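Local coordinates for protein CaaX farnesyltransferase beta subunit Ram1 (Aspergillus fumigatus, PDB 4L9P) that probably transfers a farnesyl group from farnesyl diphosphate to the cysteine of C-terminal CaaX motifs, as the zinc-dependent, peptide-binding subunit of a heterodimer, at residues 96-99 against 100-104; 321-325 against 326-330. All blocks are in the same frame, centred on the assembly; numbering follows the deposited sequence.

Contact 1. Residues 96-99 against 100-104; sequences ETVN and KCLPL
Val98 O is gripped by two backbone N-H groups of the following turn. Leu102 N donates to Val98 O at 3.0 Å, while Cys101 N adds a weak bond whose N-H...O angle is 121°. Cys101 N has a straighter partner in Thr97 O, also at 3.0 Å, and is therefore shared between two carbonyls. Lys100 N, just before, bonds to Glu96 O at 3.0 Å. The three i to i+4 bonds, with the weak i to i+3 one beside them, define an alpha-helical course through the second half of helix 89-105. The series breaks at Pro103, whose ring nitrogen has no hydrogen to give: Pro103 CD sits 3.2 Å from Asn99 O, where an amide donor would otherwise stand, and the helix kinks there. Such a proline kink bends the helix while the chain on both sides stays helical.

Side chains follow the same spacing. Val98 and Leu102 lie alongside each other and point the same way; chi1 of 166° sets Val98 CG1 opposite its own backbone N, and this methyl meets Leu102 CD1 at 3.7 Å. Lys100 runs its extended aliphatic chain past the preceding turn, CG lying 3.4 Å from Glu96 O. Lys100 NZ stays 5.3 Å from Glu96 OE1, too far for a salt bridge, so any attraction between the two charges acts at a distance. The buried side of the helix carries Thr97 and Cys101. Thr97 OG1 is bonded to Leu93 O one turn back, and the Cys101 side chain touches Tyr409 and Cys413 of helix 403-413.

Contact 2. Residues 321-325 against 326-330; sequences CLCLL and GRPEV
Cys323 and Pro328 make the side-chain contact that closes this turn: the sulfur rests against the CB and CG of the proline ring, with Cys323 SG 3.8 Å from Pro328 CG and 3.9 Å from Pro328 CB. A chi1 of -68° turns the sulfur away from its own carbonyl carbon, toward the proline. The backbone between them sets up this meeting. Before Gly326 the backbone makes i to i+3 bonds, Leu324 N to Cys321 O at 3.0 Å and Leu325 N to Leu322 O at 2.9 Å. Gly326 then leaves helical geometry with an extended backbone (phi 173°, psi -169°), Gly326 N drifting to 3.7 Å from Leu322 O. Arg327 follows as the N-cap residue of helix 328-335, and Pro328 occupies that helix's first turn, where lack of an amide hydrogen costs no helical bond. The result is a tight helix-loop-helix connection within the alpha-alpha toroid. Outside it, Cys323 also touches Val332 of the second helix and Ile497, while Leu324 packs on Met258 and Val259 of helix 251-263. Across the turn the attachment is thus apolar: a thiol and a proline ring supply dispersion contact rather than a directional bond, and Gly326 N is buried without a partner in the model, which is probably unfavourable.

How the contacts relate
Both contacts are local, yet they lie on opposite sides of the chain's centre, with centres 39 Å apart and nearest atoms about 29 Å apart. Contact 1 continues one helix past a proline kink, whereas contact 2 joins two successive helices; a proline appears in each, replacing a helical donor in the first and opening a helix in the second. Only contact 1 lies near the zinc site: the side chain of Thr97 is about 8 Å from that of the zinc ligand Asp365, and about 12 Å from the zinc ion. The bound farnesyl diphosphate analogue is about 10 Å from the side chain of Thr97 and about 11 Å from that of Leu324 in contact 2. Neither contact contributes a ligand to the metal.

Contact 1. Residues 96-99 against 100-104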
loop_
_atom_site.group_PDB
_atom_site.type_symbol
_atom_site.label_atom_id
_atom_site.label_comp_id
_atom_site.label_asym_id
_atom_site.label_seq_id
_atom_site.Cartn_x
_atom_site.Cartn_y
_atom_site.Cartn_z
ATOM N N GLU B 96 -10.557 21.827 0.437
ATOM C CA GLU B 96 -10.673 21.826 1.892
ATOM C C GLU B 96 -9.373 21.398 2.556
ATOM O O GLU B 96 -8.984 21.948 3.567
ATOM C CB GLU B 96 -11.787 20.899 2.333
ATOM C CG GLU B 96 -13.185 21.417 1.974
ATOM C CD GLU B 96 -14.293 20.433 2.336
ATOM O OE1 GLU B 96 -14.002 19.379 2.935
ATOM O OE2 GLU B 96 -15.476 20.750 2.008
ATOM N N THR B 97 -8.702 20.414 1.975
ATOM C CA THR B 97 -7.480 19.922 2.568
ATOM C C THR B 97 -6.394 20.989 2.460
ATOM O O THR B 97 -5.650 21.243 3.426
ATOM C CB THR B 97 -7.039 18.616 1.823
ATOM O OG1 THR B 97 -8.064 17.630 1.978
ATOM C CG2 THR B 97 -5.732 18.033 2.434
ATOM N N VAL B 98 -6.244 21.591 1.304
ATOM C CA VAL B 98 -5.286 22.699 1.171
ATOM C C VAL B 98 -5.552 23.801 2.164
ATOM O O VAL B 98 -4.613 24.314 2.811
ATOM C CB VAL B 98 -5.260 23.240 -0.292
ATOM C CG1 VAL B 98 -4.533 24.605 -0.351
ATOM C CG2 VAL B 98 -4.599 22.227 -1.246
ATOM N N ASN B 99 -6.801 24.158 2.344
ATOM C CA ASN B 99 -7.096 25.269 3.252
ATOM C C ASN B 99 -6.868 24.929 4.688
ATOM O O ASN B 99 -6.471 25.839 5.473
ATOM C CB ASN B 99 -8.524 25.731 3.039
ATOM C CG ASN B 99 -8.699 26.393 1.683
ATOM O OD1 ASN B 99 -7.702 26.782 1.061
ATOM N ND2 ASN B 99 -9.919 26.442 1.175
ATOM N N LYS B 100 -7.044 23.690 5.098
ATOM C CA LYS B 100 -6.642 23.273 6.443
ATOM C C LYS B 100 -5.120 23.239 6.637
ATOM O O LYS B 100 -4.604 23.553 7.732
ATOM C CB LYS B 100 -7.208 21.901 6.781
ATOM C CG LYS B 100 -8.723 21.880 7.004
ATOM C CD LYS B 100 -9.200 20.453 7.278
ATOM C CE LYS B 100 -10.742 20.446 7.297
ATOM N NZ LYS B 100 -11.392 19.140 7.522
ATOM N N CYS B 101 -4.396 22.891 5.585
ATOM C CA CYS B 101 -2.945 22.779 5.729
ATOM C C CYS B 101 -2.266 24.131 5.696
ATOM O O CYS B 101 -1.258 24.294 6.376
ATOM C CB CYS B 101 -2.389 21.926 4.589
ATOM S SG CYS B 101 -2.696 20.172 4.752
ATOM N N LEU B 102 -2.793 25.126 4.990
ATOM C CA LEU B 102 -2.035 26.393 4.776
ATOM C C LEU B 102 -1.623 27.115 6.052
ATOM O O LEU B 102 -0.477 27.485 6.159
ATOM C CB LEU B 102 -2.745 27.324 3.761
ATOM C CG LEU B 102 -2.526 26.895 2.303
ATOM C CD1 LEU B 102 -3.486 27.642 1.426
ATOM C CD2 LEU B 102 -1.061 27.170 1.877
ATOM N N PRO B 103 -2.526 27.264 7.036
ATOM C CA PRO B 103 -2.047 28.002 8.244
ATOM C C PRO B 103 -0.976 27.221 8.968
ATOM O O PRO B 103 -0.102 27.799 9.639
ATOM C CB PRO B 103 -3.284 28.119 9.133
ATOM C CG PRO B 103 -4.350 27.352 8.436
ATOM C CD PRO B 103 -3.980 27.064 7.026
ATOM N N LEU B 104 -1.049 25.892 8.933
ATOM C CA LEU B 104 -0.033 25.059 9.586
ATOM C C LEU B 104 1.292 25.108 8.810
ATOM O O LEU B 104 2.376 25.226 9.442
ATOM C CB LEU B 104 -0.570 23.632 9.685
ATOM C CG LEU B 104 -1.776 23.477 10.639
ATOM C CD1 LEU B 104 -2.507 22.182 10.273
ATOM C CD2 LEU B 104 -1.311 23.395 12.060
#

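Contact 2. Residues 321-325 against 326-330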
loop_
_atom_site.group_PDB
_atom_site.type_symbol
_atom_site.label_atom_id
_atom_site.label_comp_id
_atom_site.label_asym_id
_atom_site.label_seq_id
_atom_site.Cartn_x
_atom_site.Cartn_y
_atom_site.Cartn_z
ATOM N N CYS B 321 8.878 -6.307 -1.996
ATOM C CA CYS B 321 8.940 -7.752 -2.235
ATOM C C CYS B 321 9.912 -8.063 -3.384
ATOM O O CYS B 321 10.687 -9.031 -3.272
ATOM C CB CYS B 321 7.511 -8.261 -2.566
ATOM S SG CYS B 321 7.431 -10.056 -2.494
ATOM N N LEU B 322 9.898 -7.270 -4.476
ATOM C CA LEU B 322 10.854 -7.527 -5.592
ATOM C C LEU B 322 12.292 -7.426 -5.092
ATOM O O LEU B 322 13.138 -8.240 -5.487
ATOM C CB LEU B 322 10.667 -6.521 -6.741
ATOM C CG LEU B 322 9.442 -6.815 -7.605
ATOM C CD1 LEU B 322 9.312 -5.667 -8.603
ATOM C CD2 LEU B 322 9.510 -8.148 -8.362
ATOM N N CYS B 323 12.554 -6.477 -4.189
ATOM C CA CYS B 323 13.900 -6.325 -3.665
ATOM C C CYS B 323 14.288 -7.423 -2.672
ATOM O O CYS B 323 15.477 -7.492 -2.279
ATOM C CB CYS B 323 14.067 -4.909 -3.030
ATOM S SG CYS B 323 13.993 -3.623 -4.362
ATOM N N LEU B 324 13.354 -8.259 -2.204
ATOM C CA LEU B 324 13.723 -9.488 -1.499
ATOM C C LEU B 324 14.145 -10.631 -2.439
ATOM O O LEU B 324 14.628 -11.702 -1.986
ATOM C CB LEU B 324 12.492 -9.981 -0.694
ATOM C CG LEU B 324 12.176 -9.167 0.526
ATOM C CD1 LEU B 324 10.881 -9.684 1.100
ATOM C CD2 LEU B 324 13.271 -9.328 1.578
ATOM N N LEU B 325 13.963 -10.437 -3.736
ATOM C CA LEU B 325 14.252 -11.485 -4.712
ATOM C C LEU B 325 15.596 -11.366 -5.416
ATOM O O LEU B 325 16.039 -12.322 -6.066
ATOM C CB LEU B 325 13.144 -11.573 -5.780
ATOM C CG LEU B 325 11.742 -11.663 -5.169
ATOM C CD1 LEU B 325 10.687 -11.676 -6.303
ATOM C CD2 LEU B 325 11.588 -12.875 -4.252
ATOM N N GLY B 326 16.216 -10.198 -5.350
ATOM C CA GLY B 326 17.522 -10.005 -5.998
ATOM C C GLY B 326 17.873 -8.538 -5.898
ATOM O O GLY B 326 17.225 -7.794 -5.128
ATOM N N ARG B 327 18.921 -8.127 -6.624
ATOM C CA ARG B 327 19.360 -6.732 -6.539
ATOM C C ARG B 327 18.322 -5.836 -7.189
ATOM O O ARG B 327 17.751 -6.177 -8.222
ATOM C CB ARG B 327 20.683 -6.601 -7.284
ATOM C CG ARG B 327 21.791 -7.337 -6.558
ATOM C CD ARG B 327 23.102 -7.165 -7.269
ATOM N NE ARG B 327 24.222 -7.568 -6.399
ATOM C CZ ARG B 327 25.510 -7.212 -6.574
ATOM N NH1 ARG B 327 25.903 -6.466 -7.613
ATOM N NH2 ARG B 327 26.444 -7.633 -5.721
ATOM N N PRO B 328 18.070 -4.646 -6.613
ATOM C CA PRO B 328 17.042 -3.746 -7.167
ATOM C C PRO B 328 17.231 -3.410 -8.644
ATOM O O PRO B 328 16.288 -3.419 -9.440
ATOM C CB PRO B 328 17.182 -2.502 -6.307
ATOM C CG PRO B 328 17.666 -3.028 -4.976
ATOM C CD PRO B 328 18.647 -4.153 -5.357
ATOM N N GLU B 329 18.489 -3.200 -9.069
ATOM C CA GLU B 329 18.728 -2.804 -10.460
ATOM C C GLU B 329 18.578 -3.983 -11.440
ATOM O O GLU B 329 18.588 -3.784 -12.658
ATOM C CB GLU B 329 20.162 -2.195 -10.580
ATOM C CG GLU B 329 21.290 -3.223 -10.321
ATOM C CD GLU B 329 21.738 -3.401 -8.862
ATOM O OE1 GLU B 329 20.950 -3.137 -7.910
ATOM O OE2 GLU B 329 22.919 -3.860 -8.646
ATOM N N VAL B 330 18.440 -5.196 -10.898
ATOM C CA VAL B 330 18.125 -6.351 -11.747
ATOM C C VAL B 330 16.636 -6.587 -11.733
ATOM O O VAL B 330 15.987 -6.625 -12.789
ATOM C CB VAL B 330 18.875 -7.627 -11.269
ATOM C CG1 VAL B 330 18.431 -8.879 -12.056
ATOM C CG2 VAL B 330 20.410 -7.385 -11.411
#